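Local coordinates for catechol 2,3-dioxygenase (Pseudomonas sp. KL28, PDB 3HPY), which binds iron and 4-methylcatechol and probably catalyses extradiol ring cleavage of catechol with O2, giving 2-hydroxy-6-oxohexa-2,4-dienoate, at residues F45-E50 and I147-L152; Q13-N18 and R59-A64; L74-L79 and Y121-C126. All blocks are in the same frame, centred on the assembly; numbering follows the deposited sequence.

Contact 1. Residues F45-E50 and I147-L152; sequences FKCWDE and IAPIQL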
loop_
_atom_site.group_PDB
_atom_site.type_symbol
_atom_site.label_atom_id
_atom_site.label_comp_id
_atom_site.label_asym_id
_atom_site.label_seq_id
_atom_site.Cartn_x
_atom_site.Cartn_y
_atom_site.Cartn_z
ATOM N N PHE C 45 20.651 -17.374 12.459
ATOM C CA PHE C 45 20.093 -16.344 11.589
ATOM C C PHE C 45 19.423 -15.265 12.424
ATOM O O PHE C 45 19.129 -15.471 13.602
ATOM C CB PHE C 45 19.015 -16.923 10.670
ATOM C CG PHE C 45 19.512 -17.938 9.685
ATOM C CD1 PHE C 45 19.457 -19.300 9.977
ATOM C CD2 PHE C 45 19.962 -17.539 8.431
ATOM C CE1 PHE C 45 19.834 -20.245 9.028
ATOM C CE2 PHE C 45 20.342 -18.476 7.478
ATOM C CZ PHE C 45 20.276 -19.832 7.776
ATOM N N LYS C 46 19.172 -14.120 11.793
ATOM C CA LYS C 46 18.483 -12.998 12.426
ATOM C C LYS C 46 17.811 -12.165 11.330
ATOM O O LYS C 46 18.173 -12.268 10.154
ATOM C CB LYS C 46 19.463 -12.116 13.200
ATOM C CG LYS C 46 20.365 -11.255 12.316
ATOM C CD LYS C 46 21.249 -10.371 13.171
ATOM C CE LYS C 46 20.489 -9.143 13.663
ATOM N NZ LYS C 46 20.331 -8.155 12.543
ATOM N N CYS C 47 16.825 -11.358 11.702
ATOM C CA CYS C 47 16.160 -10.504 10.724
ATOM C C CYS C 47 17.111 -9.333 10.517
ATOM O O CYS C 47 17.765 -8.899 11.467
ATOM C CB CYS C 47 14.810 -10.036 11.264
ATOM S SG CYS C 47 13.606 -11.385 11.452
ATOM N N TRP C 48 17.205 -8.831 9.287
ATOM C CA TRP C 48 18.124 -7.735 9.014
ATOM C C TRP C 48 17.946 -6.532 9.927
ATOM O O TRP C 48 18.927 -5.859 10.247
ATOM C CB TRP C 48 18.022 -7.273 7.556
ATOM C CG TRP C 48 16.752 -6.528 7.228
ATOM C CD1 TRP C 48 15.572 -7.065 6.784
ATOM C CD2 TRP C 48 16.532 -5.112 7.349
ATOM N NE1 TRP C 48 14.630 -6.067 6.624
ATOM C CE2 TRP C 48 15.191 -4.861 6.965
ATOM C CE3 TRP C 48 17.332 -4.035 7.752
ATOM C CZ2 TRP C 48 14.637 -3.571 6.966
ATOM C CZ3 TRP C 48 16.774 -2.736 7.750
ATOM C CH2 TRP C 48 15.442 -2.526 7.362
ATOM N N ASP C 49 16.713 -6.268 10.362
ATOM C CA ASP C 49 16.450 -5.096 11.204
ATOM C C ASP C 49 16.638 -5.273 12.715
ATOM O O ASP C 49 16.644 -4.284 13.443
ATOM C CB ASP C 49 15.040 -4.546 10.925
ATOM C CG ASP C 49 14.994 -3.018 10.916
ATOM O OD1 ASP C 49 16.051 -2.380 11.096
ATOM O OD2 ASP C 49 13.900 -2.444 10.719
ATOM N N GLU C 50 16.790 -6.505 13.197
ATOM C CA GLU C 50 16.988 -6.710 14.638
ATOM C C GLU C 50 18.415 -6.312 14.933
ATOM O O GLU C 50 19.189 -6.103 14.006
ATOM C CB GLU C 50 16.789 -8.174 15.029
ATOM C CG GLU C 50 15.441 -8.726 14.639
ATOM C CD GLU C 50 15.323 -10.221 14.891
ATOM O OE1 GLU C 50 16.258 -10.967 14.510
ATOM O OE2 GLU C 50 14.291 -10.643 15.459
ATOM N N ILE C 147 12.364 -12.343 1.062
ATOM C CA ILE C 147 11.245 -11.722 1.767
ATOM C C ILE C 147 11.771 -10.687 2.766
ATOM O O ILE C 147 11.222 -9.585 2.892
ATOM C CB ILE C 147 10.423 -12.804 2.485
ATOM C CG1 ILE C 147 9.977 -13.844 1.452
ATOM C CG2 ILE C 147 9.210 -12.189 3.177
ATOM C CD1 ILE C 147 9.219 -15.027 2.037
ATOM N N ALA C 148 12.833 -11.064 3.469
ATOM C CA ALA C 148 13.521 -10.217 4.443
ATOM C C ALA C 148 12.638 -9.600 5.529
ATOM O O ALA C 148 12.449 -8.392 5.571
ATOM C CB ALA C 148 14.288 -9.117 3.700
ATOM N N PRO C 149 12.125 -10.422 6.452
ATOM C CA PRO C 149 11.271 -9.877 7.513
ATOM C C PRO C 149 12.040 -8.968 8.473
ATOM O O PRO C 149 13.274 -8.952 8.464
ATOM C CB PRO C 149 10.717 -11.128 8.178
ATOM C CG PRO C 149 11.869 -12.095 8.048
ATOM C CD PRO C 149 12.329 -11.875 6.624
ATOM N N ILE C 150 11.296 -8.234 9.301
ATOM C CA ILE C 150 11.854 -7.273 10.252
ATOM C C ILE C 150 12.167 -7.789 11.661
ATOM O O ILE C 150 13.064 -7.272 12.318
ATOM C CB ILE C 150 10.922 -6.037 10.368
ATOM C CG1 ILE C 150 11.060 -5.164 9.114
ATOM C CG2 ILE C 150 11.272 -5.208 11.595
ATOM C CD1 ILE C 150 10.570 -5.824 7.838
ATOM N N GLN C 151 11.419 -8.778 12.136
ATOM C CA GLN C 151 11.672 -9.350 13.458
ATOM C C GLN C 151 10.955 -10.679 13.653
ATOM O O GLN C 151 10.008 -10.992 12.935
ATOM C CB GLN C 151 11.224 -8.395 14.580
ATOM C CG GLN C 151 9.737 -8.039 14.579
ATOM C CD GLN C 151 9.296 -7.284 15.831
ATOM O OE1 GLN C 151 10.027 -6.441 16.360
ATOM N NE2 GLN C 151 8.082 -7.564 16.291
ATOM N N LEU C 152 11.434 -11.465 14.618
ATOM C CA LEU C 152 10.788 -12.724 14.976
ATOM C C LEU C 152 9.639 -12.173 15.824
ATOM O O LEU C 152 9.860 -11.691 16.932
ATOM C CB LEU C 152 11.728 -13.587 15.834
ATOM C CG LEU C 152 11.127 -14.811 16.540
ATOM C CD1 LEU C 152 10.782 -15.868 15.498
ATOM C CD2 LEU C 152 12.108 -15.378 17.575
HETATM O O HOH W 1 15.576 -10.299 7.653
#
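Cys-47 lays its side chain against the backbone of Pro-149 to Gln-151: CB is 3.4 Å from Pro-149 O, and SG, anti to the carbonyl carbon (chi1 -67°), lies 3.5 Å from Gln-151 CA. The same residue opens a type I beta turn ending at Glu-50. Its carbonyl oxygen takes two donors, Glu-50 N and Lys-46 NZ. Glu-50 divides its carboxylate between the segments: OE1 accepts from Cys-47 N at 2.9 Å, OE2 from Leu-152 N at 3.1 Å (N-H...O 160°), both donors standing above the carboxylate plane. Trp-48 has CG in the crowded position between N and carbonyl carbon (chi1 72°), which turns the indole so that Ala-148 O meets its edge. The resulting bond from Trp-48 NE1 to Ala-148 O is weak, at 3.4 Å. Asp-49 CB covers one face of the Trp-48 ring, 3.8 Å above its plane, while Asp-49 OD1 forms a salt bridge with Arg-252 of the second subunit. A water joins Trp-48 N to Pro-149 O. This geometry docks a turn of the N-terminal domain onto the chain entering strand 151-159, which carries the iron ligand His-154, as in two-domain extradiol dioxygenases of the vicinal oxygen chelate fold.

Contact 2. Residues Q13-N18 and R59-A64; sequences QVRVLN and READTA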
loop_
_atom_site.group_PDB
_atom_site.type_symbol
_atom_site.label_atom_id
_atom_site.label_comp_id
_atom_site.label_asym_id
_atom_site.label_seq_id
_atom_site.Cartn_x
_atom_site.Cartn_y
_atom_site.Cartn_z
ATOM N N GLN C 13 14.643 -22.307 18.174
ATOM C CA GLN C 13 15.528 -23.364 17.693
ATOM C C GLN C 13 14.662 -24.399 16.988
ATOM O O GLN C 13 13.893 -25.117 17.629
ATOM C CB GLN C 13 16.293 -24.024 18.844
ATOM C CG GLN C 13 17.185 -25.187 18.392
ATOM C CD GLN C 13 18.622 -24.774 18.130
ATOM O OE1 GLN C 13 19.444 -24.724 19.047
ATOM N NE2 GLN C 13 18.930 -24.468 16.873
ATOM N N VAL C 14 14.793 -24.453 15.665
ATOM C CA VAL C 14 14.015 -25.363 14.832
ATOM C C VAL C 14 14.937 -26.335 14.095
ATOM O O VAL C 14 16.045 -25.979 13.685
ATOM C CB VAL C 14 13.169 -24.564 13.795
ATOM C CG1 VAL C 14 12.418 -25.517 12.870
ATOM C CG2 VAL C 14 12.183 -23.664 14.518
ATOM N N ARG C 15 14.464 -27.562 13.933
ATOM C CA ARG C 15 15.225 -28.604 13.263
ATOM C C ARG C 15 14.703 -28.890 11.855
ATOM O O ARG C 15 13.503 -28.974 11.636
ATOM C CB ARG C 15 15.187 -29.876 14.110
ATOM C CG ARG C 15 13.851 -30.127 14.803
ATOM C CD ARG C 15 13.877 -31.461 15.538
ATOM N NE ARG C 15 12.549 -31.927 15.930
ATOM C CZ ARG C 15 11.910 -31.551 17.032
ATOM N NH1 ARG C 15 12.470 -30.697 17.880
ATOM N NH2 ARG C 15 10.700 -32.033 17.285
ATOM N N VAL C 16 15.614 -29.020 10.900
ATOM C CA VAL C 16 15.236 -29.305 9.523
ATOM C C VAL C 16 15.843 -30.638 9.083
ATOM O O VAL C 16 16.890 -31.048 9.584
ATOM C CB VAL C 16 15.718 -28.194 8.562
ATOM C CG1 VAL C 16 14.917 -26.918 8.786
ATOM C CG2 VAL C 16 17.190 -27.932 8.777
ATOM N N LEU C 17 15.175 -31.311 8.153
ATOM C CA LEU C 17 15.637 -32.599 7.640
ATOM C C LEU C 17 16.927 -32.449 6.827
ATOM O O LEU C 17 17.815 -33.302 6.900
ATOM C CB LEU C 17 14.554 -33.224 6.762
ATOM C CG LEU C 17 13.127 -33.239 7.326
ATOM C CD1 LEU C 17 12.150 -33.711 6.256
ATOM C CD2 LEU C 17 13.066 -34.140 8.546
ATOM N N ASN C 18 17.020 -31.378 6.040
ATOM C CA ASN C 18 18.205 -31.123 5.226
ATOM C C ASN C 18 18.751 -29.739 5.543
ATOM O O ASN C 18 18.190 -28.721 5.133
ATOM C CB ASN C 18 17.872 -31.212 3.734
ATOM C CG ASN C 18 19.115 -31.171 2.853
ATOM O OD1 ASN C 18 19.941 -30.259 2.946
ATOM N ND2 ASN C 18 19.248 -32.165 1.987
ATOM N N ARG C 59 18.893 -26.763 12.937
ATOM C CA ARG C 59 19.737 -27.913 13.230
ATOM C C ARG C 59 19.215 -29.147 12.490
ATOM O O ARG C 59 18.048 -29.521 12.648
ATOM C CB ARG C 59 19.731 -28.173 14.738
ATOM C CG ARG C 59 20.459 -29.429 15.175
ATOM C CD ARG C 59 20.446 -29.562 16.702
ATOM N NE ARG C 59 19.113 -29.815 17.249
ATOM C CZ ARG C 59 18.570 -31.022 17.368
ATOM N NH1 ARG C 59 19.245 -32.096 16.977
ATOM N NH2 ARG C 59 17.357 -31.158 17.889
ATOM N N GLU C 60 20.075 -29.776 11.691
ATOM C CA GLU C 60 19.678 -30.961 10.933
ATOM C C GLU C 60 19.354 -32.097 11.885
ATOM O O GLU C 60 20.252 -32.734 12.431
ATOM C CB GLU C 60 20.791 -31.404 9.975
ATOM C CG GLU C 60 20.382 -32.570 9.074
ATOM C CD GLU C 60 21.471 -32.998 8.109
ATOM O OE1 GLU C 60 21.901 -32.173 7.276
ATOM O OE2 GLU C 60 21.895 -34.169 8.180
ATOM N N ALA C 61 18.067 -32.351 12.088
ATOM C CA ALA C 61 17.660 -33.414 12.988
ATOM C C ALA C 61 16.931 -34.519 12.248
ATOM O O ALA C 61 16.527 -34.363 11.095
ATOM C CB ALA C 61 16.784 -32.859 14.092
ATOM N N ASP C 62 16.767 -35.645 12.929
ATOM C CA ASP C 62 16.095 -36.791 12.352
ATOM C C ASP C 62 14.648 -36.445 11.994
ATOM O O ASP C 62 14.050 -37.073 11.117
ATOM C CB ASP C 62 16.143 -37.958 13.339
ATOM C CG ASP C 62 15.824 -39.281 12.685
ATOM O OD1 ASP C 62 15.883 -40.319 13.384
ATOM O OD2 ASP C 62 15.516 -39.279 11.470
ATOM N N THR C 63 14.091 -35.443 12.668
ATOM C CA THR C 63 12.714 -35.015 12.416
ATOM C C THR C 63 12.598 -33.493 12.424
ATOM O O THR C 63 13.541 -32.795 12.797
ATOM C CB THR C 63 11.742 -35.578 13.480
ATOM O OG1 THR C 63 10.405 -35.162 13.170
ATOM C CG2 THR C 63 12.099 -35.055 14.863
ATOM N N ALA C 64 11.439 -32.985 12.011
ATOM C CA ALA C 64 11.193 -31.542 11.984
ATOM C C ALA C 64 10.461 -31.076 13.249
ATOM O O ALA C 64 9.958 -31.888 14.028
ATOM C CB ALA C 64 10.379 -31.169 10.737
#
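Val-16 O is held by one hydrogen bond and one weaker contact: Ala-61 N donates to it at 3.1 Å from above the carbonyl plane, and Glu-60 CA adds a CA-H...O contact with an angle of 155° at the hydrogen. Two further backbone bonds, Arg-59 N to Val-14 O (3.0 Å, in the carbonyl plane) and Val-16 N to Arg-59 O, establish a parallel pairing, with Arg-15 beside Arg-59 and Val-16 beside Glu-60. On the face bearing both arginines, Arg-15 makes the largest single contribution. Its CG occupies the crowded position (chi1 37°), and the chain then runs extended to NE, alongside Thr-63. Packing here is tight: Arg-15 CB is 3.4 Å from Ala-61 CB, and Arg-15 CD is 3.1 Å from Thr-63 O. Arg-15 NE makes a weak, strongly bent bond to Ala-64 O (3.2 Å, N-H...O 121°). Arg-15 NH1 and Arg-59 NH2 are 4.9 Å apart, and both form salt bridges with Asp-67 OD1, which probably offsets their repulsion. At the exposed end, Leu-17 CD2 rests 4.0 Å from Thr-63 C. Strand 56-60 thus runs beside strand 9-16, whose other neighbour, strand 65-73, is antiparallel to it; residues 61-64 link the two flanking strands. Asn-18 caps the start of helix 19-29 through Glu-21 N, and Val-16 packs on Ser-262 and Asn-264.

Contact 3. Residues L74-L79 and Y121-C126; sequences LDKATL and YAEKTC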
loop_
_atom_site.group_PDB
_atom_site.type_symbol
_atom_site.label_atom_id
_atom_site.label_comp_id
_atom_site.label_asym_id
_atom_site.label_seq_id
_atom_site.Cartn_x
_atom_site.Cartn_y
_atom_site.Cartn_z
ATOM N N LEU C 74 14.806 -8.177 30.570
ATOM C CA LEU C 74 15.495 -6.903 30.748
ATOM C C LEU C 74 16.986 -7.014 31.062
ATOM O O LEU C 74 17.819 -6.455 30.331
ATOM C CB LEU C 74 14.798 -6.069 31.824
ATOM C CG LEU C 74 15.175 -4.577 31.891
ATOM C CD1 LEU C 74 14.913 -3.880 30.552
ATOM C CD2 LEU C 74 14.354 -3.914 32.975
ATOM N N ASP C 75 17.328 -7.724 32.136
ATOM C CA ASP C 75 18.735 -7.883 32.535
ATOM C C ASP C 75 18.987 -9.139 33.379
ATOM O O ASP C 75 18.063 -9.897 33.683
ATOM C CB ASP C 75 19.191 -6.644 33.316
ATOM C CG ASP C 75 18.174 -6.206 34.356
ATOM O OD1 ASP C 75 17.725 -7.064 35.147
ATOM O OD2 ASP C 75 17.820 -5.009 34.387
ATOM N N LYS C 76 20.248 -9.346 33.760
ATOM C CA LYS C 76 20.623 -10.506 34.558
ATOM C C LYS C 76 19.828 -10.552 35.859
ATOM O O LYS C 76 19.392 -11.616 36.285
ATOM C CB LYS C 76 22.129 -10.483 34.843
ATOM C CG LYS C 76 22.985 -10.629 33.588
ATOM C CD LYS C 76 24.441 -10.251 33.851
ATOM C CE LYS C 76 24.592 -8.742 33.998
ATOM N NZ LYS C 76 25.899 -8.342 34.596
ATOM N N ALA C 77 19.620 -9.392 36.474
ATOM C CA ALA C 77 18.850 -9.322 37.716
ATOM C C ALA C 77 17.430 -9.842 37.489
ATOM O O ALA C 77 16.869 -10.543 38.331
ATOM C CB ALA C 77 18.804 -7.875 38.230
ATOM N N THR C 78 16.848 -9.489 36.349
ATOM C CA THR C 78 15.497 -9.926 36.024
ATOM C C THR C 78 15.508 -11.433 35.802
ATOM O O THR C 78 14.621 -12.151 36.272
ATOM C CB THR C 78 14.990 -9.233 34.747
ATOM O OG1 THR C 78 15.205 -7.819 34.867
ATOM C CG2 THR C 78 13.498 -9.498 34.543
ATOM N N LEU C 79 16.530 -11.900 35.086
ATOM C CA LEU C 79 16.683 -13.317 34.779
ATOM C C LEU C 79 16.643 -14.146 36.063
ATOM O O LEU C 79 15.825 -15.060 36.194
ATOM C CB LEU C 79 18.005 -13.557 34.046
ATOM C CG LEU C 79 18.214 -14.935 33.416
ATOM C CD1 LEU C 79 17.131 -15.177 32.372
ATOM C CD2 LEU C 79 19.596 -15.017 32.769
ATOM N N TYR C 121 16.681 -15.585 28.674
ATOM C CA TYR C 121 18.066 -15.149 28.753
ATOM C C TYR C 121 18.115 -13.639 28.778
ATOM O O TYR C 121 17.185 -12.975 28.322
ATOM C CB TYR C 121 18.872 -15.644 27.550
ATOM C CG TYR C 121 18.435 -15.048 26.224
ATOM C CD1 TYR C 121 17.324 -15.547 25.544
ATOM C CD2 TYR C 121 19.148 -13.999 25.642
ATOM C CE1 TYR C 121 16.935 -15.020 24.306
ATOM C CE2 TYR C 121 18.772 -13.463 24.411
ATOM C CZ TYR C 121 17.669 -13.982 23.746
ATOM O OH TYR C 121 17.336 -13.485 22.502
ATOM N N ALA C 122 19.211 -13.098 29.295
ATOM C CA ALA C 122 19.375 -11.652 29.369
ATOM C C ALA C 122 20.534 -11.182 28.514
ATOM O O ALA C 122 20.688 -9.985 28.266
ATOM C CB ALA C 122 19.599 -11.228 30.814
ATOM N N GLU C 123 21.350 -12.117 28.048
ATOM C CA GLU C 123 22.504 -11.735 27.256
ATOM C C GLU C 123 22.599 -12.370 25.878
ATOM O O GLU C 123 22.293 -13.549 25.681
ATOM C CB GLU C 123 23.788 -12.010 28.046
ATOM C CG GLU C 123 23.933 -11.168 29.311
ATOM C CD GLU C 123 25.192 -11.510 30.097
ATOM O OE1 GLU C 123 26.295 -11.421 29.515
ATOM O OE2 GLU C 123 25.077 -11.866 31.292
ATOM N N LYS C 124 23.026 -11.550 24.926
ATOM C CA LYS C 124 23.208 -11.954 23.542
ATOM C C LYS C 124 23.843 -10.777 22.823
ATOM O O LYS C 124 23.293 -9.673 22.795
ATOM C CB LYS C 124 21.871 -12.316 22.897
ATOM C CG LYS C 124 21.997 -12.707 21.430
ATOM C CD LYS C 124 20.690 -13.258 20.863
ATOM C CE LYS C 124 20.439 -14.702 21.287
ATOM N NZ LYS C 124 19.247 -15.267 20.585
ATOM N N THR C 125 25.010 -11.022 22.247
ATOM C CA THR C 125 25.760 -9.993 21.545
ATOM C C THR C 125 24.943 -9.170 20.556
ATOM O O THR C 125 24.163 -9.710 19.773
ATOM C CB THR C 125 26.956 -10.619 20.800
ATOM O OG1 THR C 125 27.767 -11.344 21.731
ATOM C CG2 THR C 125 27.799 -9.542 20.136
ATOM N N CYS C 126 25.135 -7.854 20.612
ATOM C CA CYS C 126 24.467 -6.913 19.723
ATOM C C CYS C 126 25.359 -6.690 18.513
ATOM O O CYS C 126 26.451 -6.131 18.646
ATOM C CB CYS C 126 24.235 -5.574 20.434
ATOM S SG CYS C 126 23.738 -4.213 19.324
#
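The backbones come closest at Asp-75 and Ala-122, whose CA atoms are 5.0 Å apart, and no hydrogen bond crosses between the segments. Ala-122 points its methyl at the start of the helix, with CB 3.4 Å from Asp-75 C. Its own amide N is buried by the contact and has no partner in the model. Leu-79, one helical turn after Asp-75, sets CG anti to the backbone N (chi1 -169°), which brings CD1 to 3.7 Å from Tyr-121 CA and CD2 to 4.3 Å from Ala-122 CB; Val-73 and Val-108 also touch this leucine. The pairing joins the first turn of helix 76-89 to the end of strand 117-121, and the order strand 65-73, this helix, then strands 93-96, 107-111 and 117-121 is the βαβββ motif of the vicinal oxygen chelate fold. Asp-75 occupies the N-cap: its OD1 takes Thr-78 N at 2.8 Å nearly along the C-O axis and Thr-78 OG1 at 2.6 Å from above the carboxylate plane. Lys-76 and Glu-123, both exposed, cross obliquely. Glu-123 OE2 lies 3.1 Å from Lys-76 CD, but the lysine chain bends at chi3 (-73°) and Lys-76 NZ stays 4.9 Å from that oxygen, so the charged atoms do not touch and any attraction is probably long-range. The ring of Tyr-121 lies nearly parallel to that of His-11, and Lys-124 NZ hydrogen-bonds to His-11 ND1 and Ser-54 O.

Burial separates the three sites: contact 1 lies mostly in the interior, its centre about 12 Å from that of the chain, whereas contacts 2 and 3 are partly exposed, their centres about 17 and 18 Å from it. Contacts 1 and 2 reach adjacent strands of one sheet, 43-46 and 56-60, and their segments alternate along the chain; contact 3 lies at the start of a helix, its two segments falling within the span between those of contact 1. Chemistry follows place. Contact 2 is backbone strand pairing with an arginine laid over it, contact 1 joins two domains through a carboxylate, an indole and a water, and contact 3 is mainly van der Waals, without a hydrogen bond between its segments.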